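PDB 2Y6U: peroxisomal membrane protein LPX1 from Saccharomyces cerevisiae, which hydrolyses ester bonds of lipids in peroxisomes, with acyl esterase, lipase and phospholipase A activity. Local coordinates for residues S212-V215 against K216-N220; N234-D237 against F238-K242; S64-V67 against W68-Y71; S322-V325 against N326-P330. All coordinates share one frame; numbering follows the deposited sequence.

Interaction 1: S212-V215 against K216-N220; sequences SEYV and KYMRN
Met218 N donates to Tyr214 O at 2.9 Å, one of four successive main-chain bonds that run from residue to residue four positions back through the last turns of the alpha-helix 211-220. The same two residues also meet through their side chains. Tyr214 turns its CG anti to its own N (chi1 169°), which lays the ring along the helix toward Met218, and the methylene CG of Met218 settles over one ring face, 3.4 Å from Tyr214 CE1. From there the methionine chain bends twice, and SD ends 4.9 Å from the centre of the Tyr214 ring, well away from the ring normal: an oblique Met-aromatic contact. This buried flank faces helix 229-239, where Met218 packs on Ile235 and Ile236 and the Tyr214 hydroxyl is hydrogen-bonded to Ile236 O.

A quarter-turn round the helix, Val215 and Arg219 run side by side in the same direction. Val215 CG1 comes to the edge of the guanidinium, 3.5 Å from Arg219 NE, so a methyl group lines the aliphatic and NE part of the arginine while its NH2 reaches Gln233 in a weak bond. The solvent-facing side is looser: Glu213 OE2 and Lys216 NZ stay 5.0 Å apart. At the end of the helix, Asn220 folds back on the previous turn, its ND2 donating to Lys216 O at 2.8 Å with the acceptor close to the plane of the amide.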
loop_
_atom_site.group_PDB
_atom_site.type_symbol
_atom_site.label_atom_id
_atom_site.label_comp_id
_atom_site.label_asym_id
_atom_site.label_seq_id
_atom_site.Cartn_x
_atom_site.Cartn_y
_atom_site.Cartn_z
ATOM N N SER A 212 18.169 34.628 21.180
ATOM C CA SER A 212 17.929 34.521 22.621
ATOM C C SER A 212 16.491 34.104 22.938
ATOM O O SER A 212 16.279 33.255 23.796
ATOM C CB SER A 212 18.252 35.830 23.344
ATOM O OG SER A 212 19.436 36.376 22.803
ATOM N N GLU A 213 15.511 34.704 22.251
ATOM C CA GLU A 213 14.087 34.414 22.492
ATOM C C GLU A 213 13.724 32.992 22.018
ATOM O O GLU A 213 12.889 32.333 22.631
ATOM C CB GLU A 213 13.186 35.415 21.762
ATOM C CG GLU A 213 13.276 36.841 22.282
ATOM C CD GLU A 213 12.728 36.974 23.693
ATOM O OE1 GLU A 213 11.677 36.359 23.962
ATOM O OE2 GLU A 213 13.323 37.719 24.526
ATOM N N TYR A 214 14.343 32.578 20.922
ATOM C CA TYR A 214 14.222 31.199 20.412
ATOM C C TYR A 214 14.666 30.167 21.459
ATOM O O TYR A 214 13.883 29.289 21.837
ATOM C CB TYR A 214 15.017 31.018 19.110
ATOM C CG TYR A 214 15.149 29.576 18.662
ATOM C CD1 TYR A 214 14.022 28.808 18.368
ATOM C CD2 TYR A 214 16.406 28.965 18.581
ATOM C CE1 TYR A 214 14.138 27.499 17.977
ATOM C CE2 TYR A 214 16.534 27.652 18.235
ATOM C CZ TYR A 214 15.389 26.900 17.913
ATOM O OH TYR A 214 15.503 25.554 17.565
ATOM N N VAL A 215 15.911 30.237 21.927
ATOM C CA VAL A 215 16.354 29.258 22.898
ATOM C C VAL A 215 15.521 29.363 24.202
ATOM O O VAL A 215 15.208 28.352 24.810
ATOM C CB VAL A 215 17.874 29.361 23.137
ATOM C CG1 VAL A 215 18.295 28.532 24.354
ATOM C CG2 VAL A 215 18.669 28.969 21.869
ATOM N N LYS A 216 15.152 30.569 24.627
ATOM C CA LYS A 216 14.313 30.743 25.831
ATOM C C LYS A 216 12.972 30.009 25.692
ATOM O O LYS A 216 12.553 29.255 26.573
ATOM C CB LYS A 216 14.049 32.220 26.106
ATOM C CG LYS A 216 13.081 32.560 27.287
ATOM C CD LYS A 216 13.061 34.088 27.545
ATOM C CE LYS A 216 12.248 34.449 28.782
ATOM N NZ LYS A 216 12.250 35.902 29.056
ATOM N N TYR A 217 12.270 30.278 24.607
ATOM C CA TYR A 217 11.072 29.491 24.320
ATOM C C TYR A 217 11.345 27.965 24.260
ATOM O O TYR A 217 10.622 27.178 24.889
ATOM C CB TYR A 217 10.379 30.000 23.043
ATOM C CG TYR A 217 9.203 29.165 22.695
ATOM C CD1 TYR A 217 7.964 29.377 23.276
ATOM C CD2 TYR A 217 9.348 28.115 21.791
ATOM C CE1 TYR A 217 6.880 28.555 22.944
ATOM C CE2 TYR A 217 8.299 27.317 21.458
ATOM C CZ TYR A 217 7.066 27.537 22.033
ATOM O OH TYR A 217 6.069 26.662 21.656
ATOM N N MET A 218 12.365 27.522 23.534
ATOM C CA MET A 218 12.548 26.057 23.396
ATOM C C MET A 218 12.716 25.444 24.802
ATOM O O MET A 218 12.101 24.439 25.099
ATOM C CB MET A 218 13.712 25.704 22.460
ATOM C CG MET A 218 13.465 26.132 21.056
ATOM S SD MET A 218 11.985 25.278 20.318
ATOM C CE MET A 218 12.757 23.661 20.002
ATOM N N ARG A 219 13.478 26.105 25.681
ATOM C CA ARG A 219 13.809 25.528 26.999
ATOM C C ARG A 219 12.716 25.769 28.054
ATOM O O ARG A 219 12.694 25.072 29.078
ATOM C CB ARG A 219 15.159 26.064 27.510
ATOM C CG ARG A 219 16.341 25.642 26.663
ATOM C CD ARG A 219 17.690 26.101 27.221
ATOM N NE ARG A 219 18.738 25.664 26.291
ATOM C CZ ARG A 219 19.188 24.410 26.167
ATOM N NH1 ARG A 219 18.749 23.428 26.931
ATOM N NH2 ARG A 219 20.153 24.141 25.298
ATOM N N ASN A 220 11.804 26.723 27.806
ATOM C CA ASN A 220 10.749 27.077 28.793
ATOM C C ASN A 220 9.298 26.976 28.362
ATOM O O ASN A 220 8.415 26.906 29.237
ATOM C CB ASN A 220 10.949 28.497 29.300
ATOM C CG ASN A 220 12.211 28.663 30.015
ATOM O OD1 ASN A 220 12.287 28.376 31.204
ATOM N ND2 ASN A 220 13.215 29.202 29.335
#

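Interaction 2: N234-D237 against F238-K242; sequences NIID and FERTK
Arg240, Asp237 and Phe238 carry this contact, where helix 229-239 runs out and the chain passes into strand 240-241. Arg240 NH1 donates to Asp237 OD1 at 2.9 Å in a nearly straight salt bridge (165°). The oxygen lies in the plane of the guanidinium and offers its anti lone pair, while the two flat groups are turned 42° against each other, so one N-H and one oxygen do the work instead of a two-pronged pairing. A bend at chi3 (-74°) swings the arginine back along the last turn, bringing its guanidinium beneath Ile236 O, which lies over one face, and NH2 to 3.4 Å from Ile236 CG2. Two waters join in: one links Asp237 OD1 to Arg240 NH2, the other Asp237 O to Arg240 NH1.

Phe238 points elsewhere. Its N bonds to Asn234 O at 2.9 Å, its CB lies 3.2 Å from the same oxygen, and its ring leads away to pack on Ser64 and Val66 and to receive Lys256 in a cation-pi contact. The helix frays after that: Arg240 N reaches Ile236 O only in a weak bond of 3.4 Å.

Glu211 makes a second salt bridge to Arg240 through NH2. Asp237 at NH1 and Glu211 at NH2 thus probably balance the positive charge of the guanidinium and restrict its rotation at the point where helix gives way to strand.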
loop_
_atom_site.group_PDB
_atom_site.type_symbol
_atom_site.label_atom_id
_atom_site.label_comp_id
_atom_site.label_asym_id
_atom_site.label_seq_id
_atom_site.Cartn_x
_atom_site.Cartn_y
_atom_site.Cartn_z
ATOM N N ASN A 234 19.839 18.699 20.804
ATOM C CA ASN A 234 19.706 18.249 19.394
ATOM C C ASN A 234 18.478 18.838 18.693
ATOM O O ASN A 234 18.568 19.236 17.528
ATOM C CB ASN A 234 19.574 16.764 19.317
ATOM C CG ASN A 234 20.810 16.067 19.711
ATOM O OD1 ASN A 234 21.926 16.688 19.752
ATOM N ND2 ASN A 234 20.655 14.753 20.027
ATOM N N ILE A 235 17.348 18.908 19.430
ATOM C CA ILE A 235 16.117 19.519 18.902
ATOM C C ILE A 235 16.376 20.989 18.584
ATOM O O ILE A 235 16.018 21.478 17.506
ATOM C CB ILE A 235 14.916 19.348 19.858
ATOM C CG1 ILE A 235 14.453 17.883 19.874
ATOM C CG2 ILE A 235 13.783 20.287 19.457
ATOM C CD1 ILE A 235 13.495 17.505 21.067
ATOM N N ILE A 236 16.977 21.697 19.527
ATOM C CA ILE A 236 17.241 23.120 19.370
ATOM C C ILE A 236 18.087 23.399 18.149
ATOM O O ILE A 236 17.770 24.274 17.328
ATOM C CB ILE A 236 17.853 23.718 20.667
ATOM C CG1 ILE A 236 16.781 23.770 21.777
ATOM C CG2 ILE A 236 18.499 25.109 20.377
ATOM C CD1 ILE A 236 17.345 23.894 23.304
ATOM N N ASP A 237 19.149 22.630 17.985
ATOM C CA ASP A 237 20.084 22.825 16.888
ATOM C C ASP A 237 19.483 22.404 15.539
ATOM O O ASP A 237 19.812 23.007 14.481
ATOM C CB ASP A 237 21.397 22.059 17.163
ATOM C CG ASP A 237 22.235 22.710 18.302
ATOM O OD1 ASP A 237 22.116 23.928 18.480
ATOM O OD2 ASP A 237 22.970 22.001 19.039
ATOM N N PHE A 238 18.648 21.378 15.553
ATOM C CA PHE A 238 18.099 20.818 14.278
ATOM C C PHE A 238 16.990 21.734 13.717
ATOM O O PHE A 238 16.873 21.952 12.510
ATOM C CB PHE A 238 17.568 19.448 14.511
ATOM C CG PHE A 238 16.801 18.872 13.342
ATOM C CD1 PHE A 238 17.460 18.213 12.330
ATOM C CD2 PHE A 238 15.423 18.962 13.295
ATOM C CE1 PHE A 238 16.751 17.694 11.265
ATOM C CE2 PHE A 238 14.724 18.464 12.272
ATOM C CZ PHE A 238 15.375 17.817 11.244
ATOM N N GLU A 239 16.181 22.283 14.618
ATOM C CA GLU A 239 15.036 23.110 14.237
ATOM C C GLU A 239 15.438 24.502 13.792
ATOM O O GLU A 239 14.663 25.168 13.124
ATOM C CB GLU A 239 14.003 23.197 15.401
ATOM C CG GLU A 239 13.203 21.921 15.735
ATOM C CD GLU A 239 12.231 21.508 14.575
ATOM O OE1 GLU A 239 11.883 22.425 13.760
ATOM O OE2 GLU A 239 11.745 20.316 14.551
ATOM N N ARG A 240 16.616 24.993 14.205
ATOM C CA ARG A 240 16.933 26.393 13.989
ATOM C C ARG A 240 17.133 26.671 12.496
ATOM O O ARG A 240 17.939 25.997 11.870
ATOM C CB ARG A 240 18.211 26.750 14.761
ATOM C CG ARG A 240 18.694 28.148 14.607
ATOM C CD ARG A 240 20.083 28.289 15.256
ATOM N NE ARG A 240 20.054 28.295 16.715
ATOM C CZ ARG A 240 20.525 27.331 17.529
ATOM N NH1 ARG A 240 21.079 26.221 17.056
ATOM N NH2 ARG A 240 20.454 27.488 18.852
ATOM N N THR A 241 16.350 27.600 11.934
ATOM C CA THR A 241 16.602 28.166 10.599
ATOM C C THR A 241 16.592 29.721 10.664
ATOM O O THR A 241 15.844 30.344 11.466
ATOM C CB THR A 241 15.641 27.636 9.479
ATOM O OG1 THR A 241 14.483 28.485 9.367
ATOM C CG2 THR A 241 15.243 26.156 9.687
ATOM N N LYS A 242 17.439 30.344 9.842
ATOM C CA LYS A 242 17.717 31.798 9.961
ATOM C C LYS A 242 17.609 32.522 8.634
ATOM O O LYS A 242 17.228 31.912 7.645
ATOM C CB LYS A 242 19.130 32.017 10.575
ATOM C CG LYS A 242 19.249 31.578 12.093
ATOM C CD LYS A 242 20.581 32.035 12.760
ATOM C CE LYS A 242 20.406 32.877 14.106
ATOM N NZ LYS A 242 20.134 32.093 15.431
HETATM O O HOH W 1 22.367 25.773 20.712
HETATM O O HOH W 2 19.434 23.879 11.908
HETATM O O HOH W 3 21.525 25.233 14.443
#

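Interaction 3: S64-V67 against W68-Y71; sequences SKVV and WEYY
Val67 places its CG2 methyl over the face of the five-membered ring of Trp68, 3.8 Å from the ring centre and only 5° off the normal, a CH-pi contact between chain neighbours whose side chains point the same way. One residue to either side, Val66 and Glu69 cross: Val66 CG2 stands 3.6 Å from Glu69 CD, touching the carboxylate carbon and both oxygens alike, with the glutamate chain stretched out past it.

Behind these side chains the backbone coils in tight turns, with two N-H groups reaching three residues back across the contact. Trp68 N bonds to Lys65 O at 3.2 Å and Glu69 N to Val66 O at 3.0 Å, both donors standing above the carbonyl plane. A water extends the pattern, giving a proton to Val66 O and taking one from Tyr70 N. Val67 O, by contrast, is buried without a polar partner; Tyr71 CE1 lies 3.8 Å from it. At the start of the coil Ser64 OG accepts from Val66 N in an ST turn, and Lys65 NZ is gripped by Asp36 and Asp99.

The segment belongs to the loop after strand 51-58, which in alpha/beta hydrolases commonly contributes to the oxyanion hole. Trp68 meets Phe57 at the end of that strand, Ser64 and Lys65 pack on Phe238 of helix 229-239, Val67 rests on helix 325-328, and Tyr71 lies against helix 330-347.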
loop_
_atom_site.group_PDB
_atom_site.type_symbol
_atom_site.label_atom_id
_atom_site.label_comp_id
_atom_site.label_asym_id
_atom_site.label_seq_id
_atom_site.Cartn_x
_atom_site.Cartn_y
_atom_site.Cartn_z
ATOM N N SER A 64 10.624 15.382 14.978
ATOM C CA SER A 64 11.357 15.099 13.721
ATOM C C SER A 64 12.206 13.886 13.993
ATOM O O SER A 64 12.288 13.447 15.118
ATOM C CB SER A 64 12.281 16.284 13.344
ATOM O OG SER A 64 13.393 16.384 14.264
ATOM N N LYS A 65 12.974 13.499 13.008
ATOM C CA LYS A 65 13.860 12.379 13.077
ATOM C C LYS A 65 14.990 12.601 14.092
ATOM O O LYS A 65 15.545 11.643 14.583
ATOM C CB LYS A 65 14.428 12.142 11.718
ATOM C CG LYS A 65 15.384 13.254 11.273
ATOM C CD LYS A 65 15.910 13.049 9.828
ATOM C CE LYS A 65 16.582 14.365 9.431
ATOM N NZ LYS A 65 17.170 14.392 8.031
ATOM N N VAL A 66 15.265 13.856 14.452
ATOM C CA VAL A 66 16.391 14.156 15.307
ATOM C C VAL A 66 16.250 13.568 16.726
ATOM O O VAL A 66 17.266 13.319 17.420
ATOM C CB VAL A 66 16.685 15.681 15.411
ATOM C CG1 VAL A 66 15.789 16.444 16.474
ATOM C CG2 VAL A 66 18.184 15.867 15.694
ATOM N N VAL A 67 15.008 13.321 17.146
ATOM C CA VAL A 67 14.747 12.834 18.504
ATOM C C VAL A 67 15.286 11.423 18.728
ATOM O O VAL A 67 15.456 10.992 19.880
ATOM C CB VAL A 67 13.243 12.854 18.880
ATOM C CG1 VAL A 67 12.700 14.330 18.763
ATOM C CG2 VAL A 67 12.407 11.829 18.076
ATOM N N TRP A 68 15.632 10.742 17.632
ATOM C CA TRP A 68 16.209 9.426 17.731
ATOM C C TRP A 68 17.719 9.391 17.645
ATOM O O TRP A 68 18.354 8.336 17.898
ATOM C CB TRP A 68 15.620 8.520 16.670
ATOM C CG TRP A 68 14.156 8.517 16.566
ATOM C CD1 TRP A 68 13.419 9.049 15.556
ATOM C CD2 TRP A 68 13.209 7.936 17.495
ATOM N NE1 TRP A 68 12.091 8.802 15.759
ATOM C CE2 TRP A 68 11.918 8.114 16.923
ATOM C CE3 TRP A 68 13.317 7.296 18.699
ATOM C CZ2 TRP A 68 10.792 7.708 17.539
ATOM C CZ3 TRP A 68 12.134 6.815 19.308
ATOM C CH2 TRP A 68 10.916 7.039 18.723
ATOM N N GLU A 69 18.373 10.525 17.364
ATOM C CA GLU A 69 19.821 10.460 17.303
ATOM C C GLU A 69 20.526 10.001 18.558
ATOM O O GLU A 69 21.504 9.236 18.478
ATOM C CB GLU A 69 20.443 11.771 16.743
ATOM C CG GLU A 69 19.942 12.010 15.337
ATOM C CD GLU A 69 20.539 13.368 14.713
ATOM O OE1 GLU A 69 21.288 14.090 15.383
ATOM O OE2 GLU A 69 20.135 13.702 13.612
ATOM N N TYR A 70 20.061 10.439 19.725
ATOM C CA TYR A 70 20.579 9.998 20.976
ATOM C C TYR A 70 20.554 8.441 21.087
ATOM O O TYR A 70 21.332 7.851 21.807
ATOM C CB TYR A 70 19.727 10.655 22.095
ATOM C CG TYR A 70 20.112 10.230 23.452
ATOM C CD1 TYR A 70 19.532 9.121 24.054
ATOM C CD2 TYR A 70 21.065 10.947 24.167
ATOM C CE1 TYR A 70 19.887 8.724 25.328
ATOM C CE2 TYR A 70 21.437 10.595 25.512
ATOM C CZ TYR A 70 20.845 9.468 26.091
ATOM O OH TYR A 70 21.279 9.116 27.318
ATOM N N TYR A 71 19.579 7.812 20.438
ATOM C CA TYR A 71 19.444 6.364 20.532
ATOM C C TYR A 71 20.531 5.584 19.800
ATOM O O TYR A 71 20.893 4.441 20.201
ATOM C CB TYR A 71 18.114 5.920 19.925
ATOM C CG TYR A 71 16.875 6.241 20.778
ATOM C CD1 TYR A 71 16.601 7.546 21.227
ATOM C CD2 TYR A 71 15.933 5.232 21.075
ATOM C CE1 TYR A 71 15.431 7.847 22.022
ATOM C CE2 TYR A 71 14.787 5.530 21.794
ATOM C CZ TYR A 71 14.545 6.814 22.287
ATOM O OH TYR A 71 13.389 7.073 23.028
HETATM O O HOH W 4 18.535 12.920 19.815
#

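Interaction 4: S322-V325 against N326-P330; sequences SHLV and NVEAP
Ser322 holds OG between its own N and carbonyl carbon (chi1 82°), while Glu328 runs out extended (chi2 179°), and the two torsions bring the hydroxyl to Glu328 OE1 at 2.7 Å. The same OG accepts from Leu324 N at 2.9 Å, which makes an ST turn just before the short helix 325-328; it thus receives one proton from the backbone and gives its own to the carboxylate. OE1 is met from above the carboxylate plane, 53° out of it. A water completes the ring, accepting from Ser322 N and donating to Glu328 OE1, so the carboxylate is tied to both the hydroxyl and the N-H of the serine.

Within the turn, a type I beta turn from Ser322 to Val325, the chain delivers Leu324 to the N-cap position. Its carbonyl is shared: Leu324 O takes Glu328 N in the carbonyl plane and Val327 N from above it, each at 2.9 Å. Leu324 CB flanks the other carboxylate oxygen, 3.8 Å from Glu328 OE2.

The loop follows strand 313-318, the place where alpha/beta hydrolases carry the histidine of the catalytic triad. His323 is probably that residue, consistent with its ND1 being hydrogen-bonded to Glu169 OE1 and its ring lying against the putative nucleophile elbow. The serine-glutamate bond ties the turn in which this probable catalytic histidine sits to the helix that follows. One residue on from Leu324, Val325 O receives Ala329 N, and Val325 CG2 rests 4.0 Å from Ala329 CB.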
loop_
_atom_site.group_PDB
_atom_site.type_symbol
_atom_site.label_atom_id
_atom_site.label_comp_id
_atom_site.label_asym_id
_atom_site.label_seq_id
_atom_site.Cartn_x
_atom_site.Cartn_y
_atom_site.Cartn_z
ATOM N N SER A 322 5.864 10.193 30.889
ATOM C CA SER A 322 4.804 10.990 30.354
ATOM C C SER A 322 4.584 10.511 28.914
ATOM O O SER A 322 5.157 9.488 28.443
ATOM C CB SER A 322 5.241 12.466 30.387
ATOM O OG SER A 322 6.089 12.736 29.218
ATOM N N HIS A 323 3.734 11.233 28.217
ATOM C CA HIS A 323 3.458 10.962 26.804
ATOM C C HIS A 323 4.741 11.093 25.992
ATOM O O HIS A 323 4.929 10.403 24.978
ATOM C CB HIS A 323 2.336 11.847 26.287
ATOM C CG HIS A 323 2.015 11.639 24.836
ATOM N ND1 HIS A 323 1.524 10.435 24.332
ATOM C CD2 HIS A 323 2.172 12.453 23.770
ATOM C CE1 HIS A 323 1.392 10.533 23.014
ATOM N NE2 HIS A 323 1.769 11.743 22.653
ATOM N N LEU A 324 5.657 11.932 26.471
ATOM C CA LEU A 324 6.927 12.169 25.724
ATOM C C LEU A 324 8.098 11.391 26.292
ATOM O O LEU A 324 9.269 11.845 26.236
ATOM C CB LEU A 324 7.247 13.664 25.685
ATOM C CG LEU A 324 6.165 14.546 25.086
ATOM C CD1 LEU A 324 6.542 16.059 25.041
ATOM C CD2 LEU A 324 5.795 14.016 23.688
ATOM N N VAL A 325 7.790 10.219 26.835
ATOM C CA VAL A 325 8.764 9.372 27.478
ATOM C C VAL A 325 9.953 9.060 26.552
ATOM O O VAL A 325 11.064 8.913 27.043
ATOM C CB VAL A 325 8.086 8.115 28.032
ATOM C CG1 VAL A 325 7.507 7.162 26.917
ATOM C CG2 VAL A 325 9.037 7.420 29.074
ATOM N N ASN A 326 9.724 8.998 25.227
ATOM C CA ASN A 326 10.820 8.725 24.278
ATOM C C ASN A 326 11.895 9.788 24.336
ATOM O O ASN A 326 13.063 9.430 24.126
ATOM C CB ASN A 326 10.384 8.573 22.818
ATOM C CG ASN A 326 9.712 9.799 22.268
ATOM O OD1 ASN A 326 8.944 10.434 22.982
ATOM N ND2 ASN A 326 10.027 10.148 21.009
ATOM N N VAL A 327 11.534 11.050 24.569
ATOM C CA VAL A 327 12.550 12.112 24.672
ATOM C C VAL A 327 12.920 12.465 26.115
ATOM O O VAL A 327 13.980 12.992 26.328
ATOM C CB VAL A 327 12.187 13.365 23.865
ATOM C CG1 VAL A 327 11.977 12.946 22.348
ATOM C CG2 VAL A 327 10.943 14.086 24.380
ATOM N N GLU A 328 12.044 12.174 27.076
ATOM C CA GLU A 328 12.314 12.535 28.467
ATOM C C GLU A 328 13.000 11.480 29.279
ATOM O O GLU A 328 13.718 11.811 30.208
ATOM C CB GLU A 328 11.021 12.936 29.166
ATOM C CG GLU A 328 10.337 14.070 28.453
ATOM C CD GLU A 328 9.008 14.507 29.094
ATOM O OE1 GLU A 328 8.443 13.745 29.916
ATOM O OE2 GLU A 328 8.522 15.603 28.753
ATOM N N ALA A 329 12.770 10.215 28.967
ATOM C CA ALA A 329 13.498 9.128 29.619
ATOM C C ALA A 329 14.010 8.168 28.587
ATOM O O ALA A 329 13.689 6.992 28.631
ATOM C CB ALA A 329 12.536 8.385 30.645
ATOM N N PRO A 330 14.843 8.639 27.615
ATOM C CA PRO A 330 15.292 7.746 26.539
ATOM C C PRO A 330 16.063 6.501 27.068
ATOM O O PRO A 330 15.976 5.449 26.465
ATOM C CB PRO A 330 16.199 8.662 25.706
ATOM C CG PRO A 330 16.711 9.656 26.730
ATOM C CD PRO A 330 15.552 9.928 27.588
HETATM O O HOH W 5 8.604 11.035 30.605
#

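In the fold
Along the chain the order is interaction 3, then 1, 2 and 4. Interaction 3 lies in the loop after strand 51-58 of the eight-stranded mixed sheet, and interaction 4 in the loop and short helix 325-328 after strand 313-318; their centres are about 12 Å apart, joined by Tyr71 OH to Asn326 O. Interactions 1 and 2 belong to consecutive helices, 211-220 and 229-239, inserted between strands 164-168 and 286-292; these touch, with centres about 11 Å apart. Interaction 2 also touches interaction 3, about 13 Å away, through Phe238. Helix 229-239 thus rests on the loop of interaction 3 and carries helix 211-220 on its outer side, consistent with a cap over an alpha/beta-hydrolase core.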